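Methyltransferase type 12 (Clostridium thermocellum, PDB 3JWG) probably methylates the 2'-hydroxyl of the 3'-terminal nucleotide of small RNAs with S-adenosyl-L-methionine, this chain being its C-terminal methyltransferase domain. Local coordinates at residues I34-G39 and D104-I109; T57-S62 and S87-S92; I137-N142 and T202-F207; P141-N146 and E165-E170. All coordinates share one frame; numbering follows the deposited sequence.

Contact 1. Residues I34-G39 and D104-I109; sequences IDLGCG and DAATVI. With MG (magnesium ion), chain B.
Asp-35 and Thr-107 face each other on neighbouring parallel strands, and their side chains meet at about a right angle. Thr-107 OG1 gives its proton to Asp-35 OD1 over 2.6 Å, coming in from above the carboxylate, 45° out of its plane. The aspartate gets there with CG anti to its backbone N (chi1 -174°).

Three backbone bonds hold the strands in register. Ile-34 N reaches Ala-105 O, Thr-107 N returns to Ile-34 O, and Leu-36 N closes on Thr-107 O at 3.0 Å. Apolar contact is slighter: on the other side of the sheet Ile-34 CG2 rests 3.8 Å from Ala-106 CB.

Beyond the last bond the strands part, and magnesium lies between them. The ion takes one carbonyl from the turn after strand 32-36, Gly-37 O, and one from the end of strand 105-109, Ile-109 O, both at 2.3 Å, plus three waters. One water does double duty: it donates to Asp-35 OD1 and to Leu-36 O (2.6 Å), accepts from Ile-109 N, and still binds the metal. A second metal water donates to Asp-35 OD2, so the aspartate is a second-shell ligand through both oxygens. Gly-37, at phi 89° in a type II turn, belongs to the glycine-rich loop that in class I methyltransferase relatives lines the S-adenosyl-methionine site, and probably does here.

Helices 13-27 and 42-48 pack over Asp-35, Thr-107 and Ile-109, helix 117-131 lies against Leu-36, Ala-106 and Val-108, and strand 55-60 pairs with the other edge of strand 32-36.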
loop_
_atom_site.group_PDB
_atom_site.type_symbol
_atom_site.label_atom_id
_atom_site.label_comp_id
_atom_site.label_asym_id
_atom_site.label_seq_id
_atom_site.Cartn_x
_atom_site.Cartn_y
_atom_site.Cartn_z
ATOM N N ILE A 34 -7.815 -4.051 -2.540
ATOM C CA ILE A 34 -7.734 -4.181 -1.097
ATOM C C ILE A 34 -6.475 -3.451 -0.631
ATOM O O ILE A 34 -5.372 -3.706 -1.123
ATOM C CB ILE A 34 -7.707 -5.670 -0.654
ATOM C CG1 ILE A 34 -7.610 -5.750 0.871
ATOM C CG2 ILE A 34 -6.561 -6.412 -1.324
ATOM C CD1 ILE A 34 -7.799 -7.144 1.417
ATOM N N ASP A 35 -6.652 -2.522 0.299
ATOM C CA ASP A 35 -5.530 -1.745 0.813
ATOM C C ASP A 35 -5.151 -2.292 2.177
ATOM O O ASP A 35 -5.884 -2.140 3.160
ATOM C CB ASP A 35 -5.920 -0.264 0.892
ATOM C CG ASP A 35 -4.760 0.637 1.292
ATOM O OD1 ASP A 35 -3.589 0.314 0.988
ATOM O OD2 ASP A 35 -5.037 1.690 1.900
ATOM N N LEU A 36 -4.005 -2.959 2.214
ATOM C CA LEU A 36 -3.494 -3.556 3.432
ATOM C C LEU A 36 -2.718 -2.494 4.217
ATOM O O LEU A 36 -1.671 -2.020 3.769
ATOM C CB LEU A 36 -2.606 -4.748 3.062
ATOM C CG LEU A 36 -3.359 -5.794 2.225
ATOM C CD1 LEU A 36 -2.407 -6.865 1.720
ATOM C CD2 LEU A 36 -4.476 -6.409 3.082
ATOM N N GLY A 37 -3.258 -2.125 5.380
ATOM C CA GLY A 37 -2.661 -1.101 6.225
ATOM C C GLY A 37 -3.231 0.236 5.798
ATOM O O GLY A 37 -2.504 1.227 5.670
ATOM N N CYS A 38 -4.545 0.268 5.597
ATOM C CA CYS A 38 -5.235 1.463 5.123
ATOM C C CYS A 38 -5.157 2.718 5.979
ATOM O O CYS A 38 -5.426 3.811 5.487
ATOM C CB CYS A 38 -6.709 1.140 4.845
ATOM S SG CYS A 38 -7.705 0.810 6.329
ATOM N N GLY A 39 -4.801 2.583 7.252
ATOM C CA GLY A 39 -4.727 3.763 8.097
ATOM C C GLY A 39 -6.072 4.472 8.155
ATOM O O GLY A 39 -7.110 3.817 8.259
ATOM N N ASP A 104 -8.348 -7.847 -7.381
ATOM C CA ASP A 104 -7.556 -7.678 -8.600
ATOM C C ASP A 104 -6.184 -7.099 -8.249
ATOM O O ASP A 104 -5.192 -7.361 -8.925
ATOM C CB ASP A 104 -8.241 -6.718 -9.583
ATOM C CG ASP A 104 -9.536 -7.271 -10.144
ATOM O OD1 ASP A 104 -9.575 -8.469 -10.512
ATOM O OD2 ASP A 104 -10.507 -6.493 -10.227
ATOM N N ALA A 105 -6.142 -6.297 -7.193
ATOM C CA ALA A 105 -4.887 -5.687 -6.780
ATOM C C ALA A 105 -4.868 -5.391 -5.292
ATOM O O ALA A 105 -5.916 -5.168 -4.679
ATOM C CB ALA A 105 -4.659 -4.387 -7.559
ATOM N N ALA A 106 -3.668 -5.398 -4.724
ATOM C CA ALA A 106 -3.481 -5.087 -3.317
ATOM C C ALA A 106 -2.491 -3.927 -3.262
ATOM O O ALA A 106 -1.521 -3.889 -4.026
ATOM C CB ALA A 106 -2.919 -6.295 -2.560
ATOM N N THR A 107 -2.758 -2.972 -2.382
ATOM C CA THR A 107 -1.875 -1.826 -2.207
ATOM C C THR A 107 -1.296 -1.902 -0.793
ATOM O O THR A 107 -1.983 -2.286 0.161
ATOM C CB THR A 107 -2.628 -0.489 -2.409
ATOM O OG1 THR A 107 -3.760 -0.441 -1.537
ATOM C CG2 THR A 107 -3.112 -0.358 -3.861
ATOM N N VAL A 108 -0.025 -1.537 -0.676
ATOM C CA VAL A 108 0.708 -1.586 0.581
ATOM C C VAL A 108 1.475 -0.273 0.710
ATOM O O VAL A 108 2.552 -0.116 0.139
ATOM C CB VAL A 108 1.706 -2.767 0.552
ATOM C CG1 VAL A 108 2.431 -2.887 1.882
ATOM C CG2 VAL A 108 0.960 -4.059 0.216
ATOM N N ILE A 109 0.906 0.670 1.451
ATOM C CA ILE A 109 1.520 1.980 1.620
ATOM C C ILE A 109 1.866 2.244 3.084
ATOM O O ILE A 109 1.028 2.090 3.964
ATOM C CB ILE A 109 0.563 3.080 1.113
ATOM C CG1 ILE A 109 0.096 2.734 -0.303
ATOM C CG2 ILE A 109 1.254 4.444 1.154
ATOM C CD1 ILE A 109 -0.985 3.643 -0.837
HETATM MG MG MG B . -1.292 2.298 4.029
HETATM O O HOH W 1 -1.528 0.308 2.687
HETATM O O HOH W 2 -3.055 3.329 2.506
HETATM O O HOH W 3 -1.484 4.669 4.921
#

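Contact 2. Residues T57-S62 and S87-S92; sequences TGVDVS and SLFQSS
Phe-89 leans across onto Val-59, its partner on the adjacent parallel strand, and its side chain is worth following outward. CB leaves the strand on the side of the sheet that also carries Thr-57 and Val-59. CG then takes the position between the backbone N and the carbonyl carbon (chi1 73°), which swings the ring over strand 57-60. CD2 comes near Thr-57 CG2 and Val-59 CG2. One atom further, CE2 lies 3.4 Å from Val-59 CG2 and 3.8 Å from Thr-57 CG2, while CE1 on the other flank meets both methyls of Val-59. At the tip, CZ again touches Val-59 CG2. That methyl sits over one face of the ring, 27° off the normal through its centroid, a CH-pi contact.

Strands 55-60 and 86-90 are the outer two on this flank of the Rossmann-like methyltransferase sheet, joined by a right-handed beta-alpha-beta crossover through helix 63-73. Gly-58 N to Ser-87 O, Phe-89 N to Gly-58 O and Ser-91 N to Asp-60 O (2.9 Å) bond the two backbones, with a weak hydrogen bond from Asp-60 N to Phe-89 O at 3.4 Å.

On the opposite side of the sheet, Leu-88 CD2 lies 3.6 Å from Gly-58 CA, filling the place where a side chain would otherwise stand. Asp-60 ends strand 57-60 in an Asx turn: OD2 accepts from Ser-62 N, while OD1 takes the backbone N of Gly-39. Ser-62 in turn caps helix 63-73, its OG accepting from Val-65 N.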
loop_
_atom_site.group_PDB
_atom_site.type_symbol
_atom_site.label_atom_id
_atom_site.label_comp_id
_atom_site.label_asym_id
_atom_site.label_seq_id
_atom_site.Cartn_x
_atom_site.Cartn_y
_atom_site.Cartn_z
ATOM N N THR A 57 -11.671 -2.214 -0.382
ATOM C CA THR A 57 -11.565 -2.756 0.960
ATOM C C THR A 57 -10.315 -2.275 1.693
ATOM O O THR A 57 -9.203 -2.392 1.179
ATOM C CB THR A 57 -11.549 -4.292 0.914
ATOM O OG1 THR A 57 -12.740 -4.756 0.264
ATOM C CG2 THR A 57 -11.467 -4.873 2.323
ATOM N N GLY A 58 -10.517 -1.742 2.895
ATOM C CA GLY A 58 -9.410 -1.260 3.703
ATOM C C GLY A 58 -9.211 -2.159 4.908
ATOM O O GLY A 58 -10.179 -2.526 5.580
ATOM N N VAL A 59 -7.962 -2.526 5.181
ATOM C CA VAL A 59 -7.638 -3.391 6.311
ATOM C C VAL A 59 -6.546 -2.730 7.154
ATOM O O VAL A 59 -5.601 -2.158 6.615
ATOM C CB VAL A 59 -7.110 -4.763 5.827
ATOM C CG1 VAL A 59 -6.826 -5.664 7.014
ATOM C CG2 VAL A 59 -8.116 -5.417 4.887
ATOM N N ASP A 60 -6.688 -2.790 8.474
ATOM C CA ASP A 60 -5.681 -2.212 9.360
ATOM C C ASP A 60 -5.538 -3.106 10.593
ATOM O O ASP A 60 -6.443 -3.885 10.917
ATOM C CB ASP A 60 -6.073 -0.790 9.774
ATOM C CG ASP A 60 -4.861 0.068 10.164
ATOM O OD1 ASP A 60 -4.142 0.547 9.255
ATOM O OD2 ASP A 60 -4.619 0.258 11.379
ATOM N N VAL A 61 -4.397 -2.996 11.268
ATOM C CA VAL A 61 -4.119 -3.789 12.463
ATOM C C VAL A 61 -4.780 -3.195 13.698
ATOM O O VAL A 61 -5.052 -3.903 14.666
ATOM C CB VAL A 61 -2.597 -3.876 12.739
ATOM C CG1 VAL A 61 -1.886 -4.496 11.554
ATOM C CG2 VAL A 61 -2.037 -2.489 13.019
ATOM N N SER A 62 -5.043 -1.895 13.654
ATOM C CA SER A 62 -5.638 -1.190 14.785
ATOM C C SER A 62 -7.136 -0.915 14.702
ATOM O O SER A 62 -7.636 -0.387 13.705
ATOM C CB SER A 62 -4.900 0.133 15.000
ATOM O OG SER A 62 -5.620 0.984 15.873
ATOM N N SER A 87 -15.611 -1.564 2.106
ATOM C CA SER A 87 -15.591 -2.450 3.259
ATOM C C SER A 87 -14.320 -2.213 4.075
ATOM O O SER A 87 -13.263 -1.906 3.520
ATOM C CB SER A 87 -15.637 -3.904 2.794
ATOM O OG SER A 87 -15.336 -4.783 3.861
ATOM N N LEU A 88 -14.429 -2.351 5.391
ATOM C CA LEU A 88 -13.284 -2.164 6.280
ATOM C C LEU A 88 -13.301 -3.239 7.352
ATOM O O LEU A 88 -14.365 -3.594 7.853
ATOM C CB LEU A 88 -13.349 -0.795 6.965
ATOM C CG LEU A 88 -13.234 0.488 6.145
ATOM C CD1 LEU A 88 -13.650 1.671 7.003
ATOM C CD2 LEU A 88 -11.818 0.665 5.649
ATOM N N PHE A 89 -12.132 -3.768 7.697
ATOM C CA PHE A 89 -12.053 -4.771 8.754
ATOM C C PHE A 89 -10.658 -4.837 9.357
ATOM O O PHE A 89 -9.676 -4.420 8.737
ATOM C CB PHE A 89 -12.513 -6.152 8.250
ATOM C CG PHE A 89 -11.554 -6.838 7.319
ATOM C CD1 PHE A 89 -10.537 -7.649 7.818
ATOM C CD2 PHE A 89 -11.708 -6.729 5.939
ATOM C CE1 PHE A 89 -9.693 -8.349 6.957
ATOM C CE2 PHE A 89 -10.871 -7.422 5.068
ATOM C CZ PHE A 89 -9.862 -8.236 5.576
ATOM N N GLN A 90 -10.581 -5.344 10.582
ATOM C CA GLN A 90 -9.318 -5.441 11.297
ATOM C C GLN A 90 -8.612 -6.762 11.044
ATOM O O GLN A 90 -9.250 -7.803 10.870
ATOM C CB GLN A 90 -9.561 -5.247 12.800
ATOM C CG GLN A 90 -8.295 -5.113 13.636
ATOM C CD GLN A 90 -8.578 -4.727 15.081
ATOM O OE1 GLN A 90 -7.655 -4.507 15.869
ATOM N NE2 GLN A 90 -9.857 -4.641 15.434
ATOM N N SER A 91 -7.285 -6.708 11.008
ATOM C CA SER A 91 -6.470 -7.893 10.792
ATOM C C SER A 91 -5.039 -7.638 11.233
ATOM O O SER A 91 -4.539 -6.520 11.126
ATOM C CB SER A 91 -6.468 -8.299 9.319
ATOM O OG SER A 91 -5.570 -9.381 9.112
ATOM N N SER A 92 -4.385 -8.686 11.725
ATOM C CA SER A 92 -3.008 -8.578 12.181
ATOM C C SER A 92 -2.040 -8.735 11.008
ATOM O O SER A 92 -0.836 -8.557 11.170
ATOM C CB SER A 92 -2.717 -9.644 13.240
ATOM O OG SER A 92 -2.746 -10.947 12.679
#

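Contact 3. Residues I137-N142 and T202-F207; sequences IVSTPN and TQMGVF
Val-138 and Gly-205 form a hydrogen-bonded antiparallel pair, N to O both ways, the bond from Val-138 N to Gly-205 O being nearly straight at 176°. Thr-140 and Gln-203 repeat the pattern two residues on. Strand 202-209 is the antiparallel strand set between 135-141 and 184-191, which gives the 3-2-1-4-5-7-6 order of the class I methyltransferase sheet.

Packing is close on both sides. Ile-137 CG2 touches Met-204 SD at 3.8 Å, and Met-204, bent at its last torsion (chi3 -63°), brings CE back toward Ser-139 CB. On the other side Val-138 CG2 meets Phe-207 CE2 at 3.6 Å. Gln-203, buried, lies alongside Thr-140, its CG 3.7 Å from Thr-140 CG2, and sends NE2 to Pro-141 O over 3.1 Å, approaching from above the carbonyl plane.

The looser side is the non-hydrogen-bonded pair Pro-141 and Thr-202, both partly exposed, whose side chains diverge.

Apolar side chains thus join the inner part, whereas the amide of Gln-203 ties strand 202-209 to the Pro-141 carbonyl where strand 135-141 ends; outward, Thr-140 OG1 bonds to Glu-113, and Asn-142 ND2 to Ser-200 O and Phe-198 O.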
loop_
_atom_site.group_PDB
_atom_site.type_symbol
_atom_site.label_atom_id
_atom_site.label_comp_id
_atom_site.label_asym_id
_atom_site.label_seq_id
_atom_site.Cartn_x
_atom_site.Cartn_y
_atom_site.Cartn_z
ATOM N N ILE A 137 1.003 -3.312 -5.370
ATOM C CA ILE A 137 1.701 -2.031 -5.382
ATOM C C ILE A 137 2.233 -1.762 -3.982
ATOM O O ILE A 137 1.456 -1.646 -3.030
ATOM C CB ILE A 137 0.750 -0.879 -5.786
ATOM C CG1 ILE A 137 0.208 -1.122 -7.202
ATOM C CG2 ILE A 137 1.487 0.453 -5.719
ATOM C CD1 ILE A 137 -0.846 -0.112 -7.634
ATOM N N VAL A 138 3.556 -1.683 -3.852
ATOM C CA VAL A 138 4.178 -1.424 -2.551
ATOM C C VAL A 138 4.875 -0.075 -2.604
ATOM O O VAL A 138 5.706 0.165 -3.483
ATOM C CB VAL A 138 5.236 -2.498 -2.178
ATOM C CG1 VAL A 138 5.780 -2.220 -0.779
ATOM C CG2 VAL A 138 4.631 -3.896 -2.243
ATOM N N SER A 139 4.524 0.803 -1.675
ATOM C CA SER A 139 5.123 2.132 -1.606
ATOM C C SER A 139 5.789 2.309 -0.248
ATOM O O SER A 139 5.216 1.962 0.786
ATOM C CB SER A 139 4.045 3.208 -1.796
ATOM O OG SER A 139 4.592 4.510 -1.702
ATOM N N THR A 140 7.001 2.855 -0.255
ATOM C CA THR A 140 7.740 3.066 0.979
ATOM C C THR A 140 8.736 4.203 0.755
ATOM O O THR A 140 9.158 4.459 -0.374
ATOM C CB THR A 140 8.487 1.763 1.390
ATOM O OG1 THR A 140 8.983 1.882 2.730
ATOM C CG2 THR A 140 9.642 1.477 0.439
ATOM N N PRO A 141 9.095 4.916 1.828
ATOM C CA PRO A 141 10.043 6.032 1.762
ATOM C C PRO A 141 11.413 5.635 1.227
ATOM O O PRO A 141 11.844 4.489 1.375
ATOM C CB PRO A 141 10.139 6.495 3.216
ATOM C CG PRO A 141 8.797 6.184 3.768
ATOM C CD PRO A 141 8.483 4.821 3.163
ATOM N N ASN A 142 12.089 6.584 0.585
ATOM C CA ASN A 142 13.440 6.341 0.111
ATOM C C ASN A 142 14.283 6.991 1.203
ATOM O O ASN A 142 14.348 8.222 1.302
ATOM C CB ASN A 142 13.687 7.016 -1.245
ATOM C CG ASN A 142 15.165 7.296 -1.495
ATOM O OD1 ASN A 142 16.042 6.541 -1.051
ATOM N ND2 ASN A 142 15.446 8.379 -2.215
ATOM N N THR A 202 9.909 9.100 -2.241
ATOM C CA THR A 202 9.218 7.821 -2.181
ATOM C C THR A 202 9.623 6.880 -3.300
ATOM O O THR A 202 9.953 7.308 -4.408
ATOM C CB THR A 202 7.685 8.044 -2.253
ATOM O OG1 THR A 202 7.275 8.834 -1.134
ATOM C CG2 THR A 202 6.936 6.720 -2.236
ATOM N N GLN A 203 9.604 5.588 -3.006
ATOM C CA GLN A 203 9.933 4.592 -4.005
ATOM C C GLN A 203 8.761 3.614 -4.070
ATOM O O GLN A 203 8.089 3.356 -3.062
ATOM C CB GLN A 203 11.263 3.889 -3.676
ATOM C CG GLN A 203 11.381 3.271 -2.294
ATOM C CD GLN A 203 12.783 2.718 -2.008
ATOM O OE1 GLN A 203 13.502 2.287 -2.919
ATOM N NE2 GLN A 203 13.160 2.700 -0.732
ATOM N N MET A 204 8.489 3.101 -5.264
ATOM C CA MET A 204 7.367 2.195 -5.443
ATOM C C MET A 204 7.712 1.011 -6.324
ATOM O O MET A 204 8.403 1.154 -7.336
ATOM C CB MET A 204 6.185 2.974 -6.036
ATOM C CG MET A 204 4.982 2.141 -6.466
ATOM S SD MET A 204 3.692 3.226 -7.163
ATOM C CE MET A 204 3.320 4.180 -5.745
ATOM N N GLY A 205 7.242 -0.165 -5.912
ATOM C CA GLY A 205 7.472 -1.369 -6.678
ATOM C C GLY A 205 6.110 -1.870 -7.131
ATOM O O GLY A 205 5.184 -1.973 -6.322
ATOM N N VAL A 206 5.968 -2.144 -8.422
ATOM C CA VAL A 206 4.708 -2.661 -8.946
ATOM C C VAL A 206 4.966 -4.109 -9.342
ATOM O O VAL A 206 5.777 -4.402 -10.228
ATOM C CB VAL A 206 4.213 -1.841 -10.157
ATOM C CG1 VAL A 206 2.882 -2.403 -10.670
ATOM C CG2 VAL A 206 4.046 -0.383 -9.751
ATOM N N PHE A 207 4.289 -5.016 -8.648
ATOM C CA PHE A 207 4.448 -6.441 -8.882
ATOM C C PHE A 207 3.303 -6.957 -9.742
ATOM O O PHE A 207 2.149 -6.610 -9.512
ATOM C CB PHE A 207 4.434 -7.201 -7.546
ATOM C CG PHE A 207 5.569 -6.854 -6.619
ATOM C CD1 PHE A 207 6.669 -7.701 -6.500
ATOM C CD2 PHE A 207 5.514 -5.716 -5.821
ATOM C CE1 PHE A 207 7.701 -7.424 -5.591
ATOM C CE2 PHE A 207 6.536 -5.428 -4.911
ATOM C CZ PHE A 207 7.630 -6.286 -4.795
#

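Contact 4. Residues P141-N146 and E165-E170; sequences PNKEYN and EWTRKE
The capped start of helix 168-182 meets a short 3-10 turn that follows strand 135-141, with Glu-144 on the turn and Arg-168 on the helix as the touching pair. Arg-168 grips the carboxylate side-on with two nitrogens: NE to Glu-144 OE1 at 2.8 Å and NH2 to Glu-144 OE2 at 2.9 Å, both nearly straight. The oxygens lie in the guanidinium plane, yet the carboxylate is turned 61° from it and is met from above its own plane. OE1 also accepts from Arg-168 N, nearly along its C-O axis, so one carboxylate binds both the arginine side chain and a backbone N-H at the helix start, where the helix dipole would favour a negative charge. Arg-168 NH2 has a second partner in Glu-197 O.

The cap itself is a capping box: Thr-167 N donates to Glu-170 OE1, while the reciprocal bond, from Glu-170 N to Thr-167 OG1, is less certain in its geometry.

Lys-143 N bonds to Trp-166 O at 2.9 Å. Its side chain then runs over the Glu-165 backbone, Lys-143 CD 3.1 Å from Glu-165 O, and bends at chi3 (68°) past Thr-167 CG2. Glu-165 lays its carboxylate against Pro-141 CB, 3.6 Å from OE2, crossing at about a right angle; OE2 is bonded to His-162 ND1. A single water joins three groups here, accepting from Lys-143 NZ and donating to Glu-165 O and to Glu-170 OE1, 2.7 Å away.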
loop_
_atom_site.group_PDB
_atom_site.type_symbol
_atom_site.label_atom_id
_atom_site.label_comp_id
_atom_site.label_asym_id
_atom_site.label_seq_id
_atom_site.Cartn_x
_atom_site.Cartn_y
_atom_site.Cartn_z
ATOM N N PRO A 141 9.095 4.916 1.828
ATOM C CA PRO A 141 10.043 6.032 1.762
ATOM C C PRO A 141 11.413 5.635 1.227
ATOM O O PRO A 141 11.844 4.489 1.375
ATOM C CB PRO A 141 10.139 6.495 3.216
ATOM C CG PRO A 141 8.797 6.184 3.768
ATOM C CD PRO A 141 8.483 4.821 3.163
ATOM N N ASN A 142 12.089 6.584 0.585
ATOM C CA ASN A 142 13.440 6.341 0.111
ATOM C C ASN A 142 14.283 6.991 1.203
ATOM O O ASN A 142 14.348 8.222 1.302
ATOM C CB ASN A 142 13.687 7.016 -1.245
ATOM C CG ASN A 142 15.165 7.296 -1.495
ATOM O OD1 ASN A 142 16.042 6.541 -1.051
ATOM N ND2 ASN A 142 15.446 8.379 -2.215
ATOM N N LYS A 143 14.901 6.170 2.047
ATOM C CA LYS A 143 15.692 6.703 3.149
ATOM C C LYS A 143 16.773 7.689 2.726
ATOM O O LYS A 143 17.038 8.661 3.430
ATOM C CB LYS A 143 16.346 5.573 3.953
ATOM C CG LYS A 143 17.183 6.106 5.117
ATOM C CD LYS A 143 17.470 5.062 6.187
ATOM C CE LYS A 143 18.396 3.978 5.701
ATOM N NZ LYS A 143 18.945 3.212 6.870
ATOM N N GLU A 144 17.388 7.435 1.577
ATOM C CA GLU A 144 18.464 8.280 1.070
ATOM C C GLU A 144 18.049 9.736 0.895
ATOM O O GLU A 144 18.876 10.650 0.998
ATOM C CB GLU A 144 18.966 7.714 -0.249
ATOM C CG GLU A 144 19.668 6.377 -0.082
ATOM C CD GLU A 144 19.952 5.713 -1.400
ATOM O OE1 GLU A 144 19.110 4.907 -1.856
ATOM O OE2 GLU A 144 21.011 6.009 -1.989
ATOM N N TYR A 145 16.764 9.949 0.643
ATOM C CA TYR A 145 16.253 11.294 0.459
ATOM C C TYR A 145 16.523 12.168 1.679
ATOM O O TYR A 145 16.748 13.370 1.553
ATOM C CB TYR A 145 14.750 11.260 0.204
ATOM C CG TYR A 145 14.195 12.594 -0.228
ATOM C CD1 TYR A 145 14.395 13.060 -1.526
ATOM C CD2 TYR A 145 13.484 13.397 0.661
ATOM C CE1 TYR A 145 13.901 14.294 -1.932
ATOM C CE2 TYR A 145 12.984 14.639 0.266
ATOM C CZ TYR A 145 13.197 15.077 -1.033
ATOM O OH TYR A 145 12.699 16.291 -1.442
ATOM N N ASN A 146 16.492 11.562 2.862
ATOM C CA ASN A 146 16.709 12.305 4.092
ATOM C C ASN A 146 18.180 12.620 4.370
ATOM O O ASN A 146 18.488 13.365 5.297
ATOM C CB ASN A 146 16.108 11.550 5.282
ATOM C CG ASN A 146 14.605 11.326 5.137
ATOM O OD1 ASN A 146 14.160 10.442 4.397
ATOM N ND2 ASN A 146 13.817 12.136 5.836
ATOM N N GLU A 165 13.683 3.509 7.604
ATOM C CA GLU A 165 13.264 3.598 6.213
ATOM C C GLU A 165 14.316 2.811 5.438
ATOM O O GLU A 165 15.459 2.665 5.889
ATOM C CB GLU A 165 13.236 5.047 5.732
ATOM C CG GLU A 165 12.350 5.922 6.581
ATOM C CD GLU A 165 12.195 7.322 6.043
ATOM O OE1 GLU A 165 13.123 7.828 5.375
ATOM O OE2 GLU A 165 11.139 7.928 6.314
ATOM N N TRP A 166 13.930 2.310 4.274
ATOM C CA TRP A 166 14.819 1.512 3.449
ATOM C C TRP A 166 15.469 2.346 2.369
ATOM O O TRP A 166 14.863 3.291 1.864
ATOM C CB TRP A 166 14.029 0.393 2.772
ATOM C CG TRP A 166 13.356 -0.571 3.699
ATOM C CD1 TRP A 166 13.223 -0.463 5.058
ATOM C CD2 TRP A 166 12.722 -1.802 3.328
ATOM N NE1 TRP A 166 12.545 -1.556 5.556
ATOM C CE2 TRP A 166 12.227 -2.393 4.515
ATOM C CE3 TRP A 166 12.526 -2.463 2.108
ATOM C CZ2 TRP A 166 11.551 -3.615 4.515
ATOM C CZ3 TRP A 166 11.852 -3.682 2.108
ATOM C CH2 TRP A 166 11.373 -4.246 3.307
ATOM N N THR A 167 16.703 1.992 2.014
ATOM C CA THR A 167 17.405 2.695 0.945
ATOM C C THR A 167 16.831 2.121 -0.348
ATOM O O THR A 167 16.081 1.142 -0.322
ATOM C CB THR A 167 18.925 2.416 0.951
ATOM O OG1 THR A 167 19.151 1.008 0.808
ATOM C CG2 THR A 167 19.570 2.909 2.258
ATOM N N ARG A 168 17.175 2.726 -1.476
ATOM C CA ARG A 168 16.680 2.231 -2.753
ATOM C C ARG A 168 17.222 0.836 -3.044
ATOM O O ARG A 168 16.519 -0.012 -3.594
ATOM C CB ARG A 168 17.050 3.214 -3.866
ATOM C CG ARG A 168 16.235 4.501 -3.806
ATOM C CD ARG A 168 16.807 5.574 -4.727
ATOM N NE ARG A 168 18.146 5.982 -4.310
ATOM C CZ ARG A 168 18.903 6.853 -4.970
ATOM N NH1 ARG A 168 18.453 7.410 -6.086
ATOM N NH2 ARG A 168 20.109 7.166 -4.517
ATOM N N LYS A 169 18.473 0.591 -2.662
ATOM C CA LYS A 169 19.088 -0.714 -2.885
ATOM C C LYS A 169 18.417 -1.780 -2.019
ATOM O O LYS A 169 18.193 -2.916 -2.455
ATOM C CB LYS A 169 20.579 -0.659 -2.551
ATOM C CG LYS A 169 21.282 -1.998 -2.675
ATOM C CD LYS A 169 22.729 -1.906 -2.218
ATOM C CE LYS A 169 23.419 -3.252 -2.341
ATOM N NZ LYS A 169 23.375 -3.735 -3.749
ATOM N N GLU A 170 18.105 -1.412 -0.784
ATOM C CA GLU A 170 17.456 -2.337 0.134
ATOM C C GLU A 170 16.066 -2.693 -0.360
ATOM O O GLU A 170 15.678 -3.853 -0.334
ATOM C CB GLU A 170 17.364 -1.728 1.531
ATOM C CG GLU A 170 18.726 -1.508 2.166
ATOM C CD GLU A 170 18.632 -0.937 3.553
ATOM O OE1 GLU A 170 17.766 -0.064 3.780
ATOM O OE2 GLU A 170 19.439 -1.351 4.416
HETATM O O HOH W 4 11.403 2.898 3.458
HETATM O O HOH W 5 17.659 1.073 6.193
HETATM O O HOH W 6 20.601 2.627 -2.591
#

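In the fold
Contacts 1, 2 and 3 lie in one mixed seven-stranded sheet of the Rossmann-like methyltransferase domain. Contact 2 is on one flank, contact 1 near the middle, and contact 3 begins the antiparallel part, with centres about 10 Å from contact 1 to contact 2 and 12 Å from contact 1 to contact 3. Along the chain contact 2 is nested inside the loop closed by contact 1, and contact 3 follows. Contact 4 shares Pro-141 and Asn-142 with contact 3 and leads from the sheet into helix 168-182, about 27 Å between centres from contact 2. Strands 55-60 and 135-141 flank the central pair 32-36 and 105-109, placing the magnesium site, at the C-terminal ends of that pair, between contacts 2 and 3.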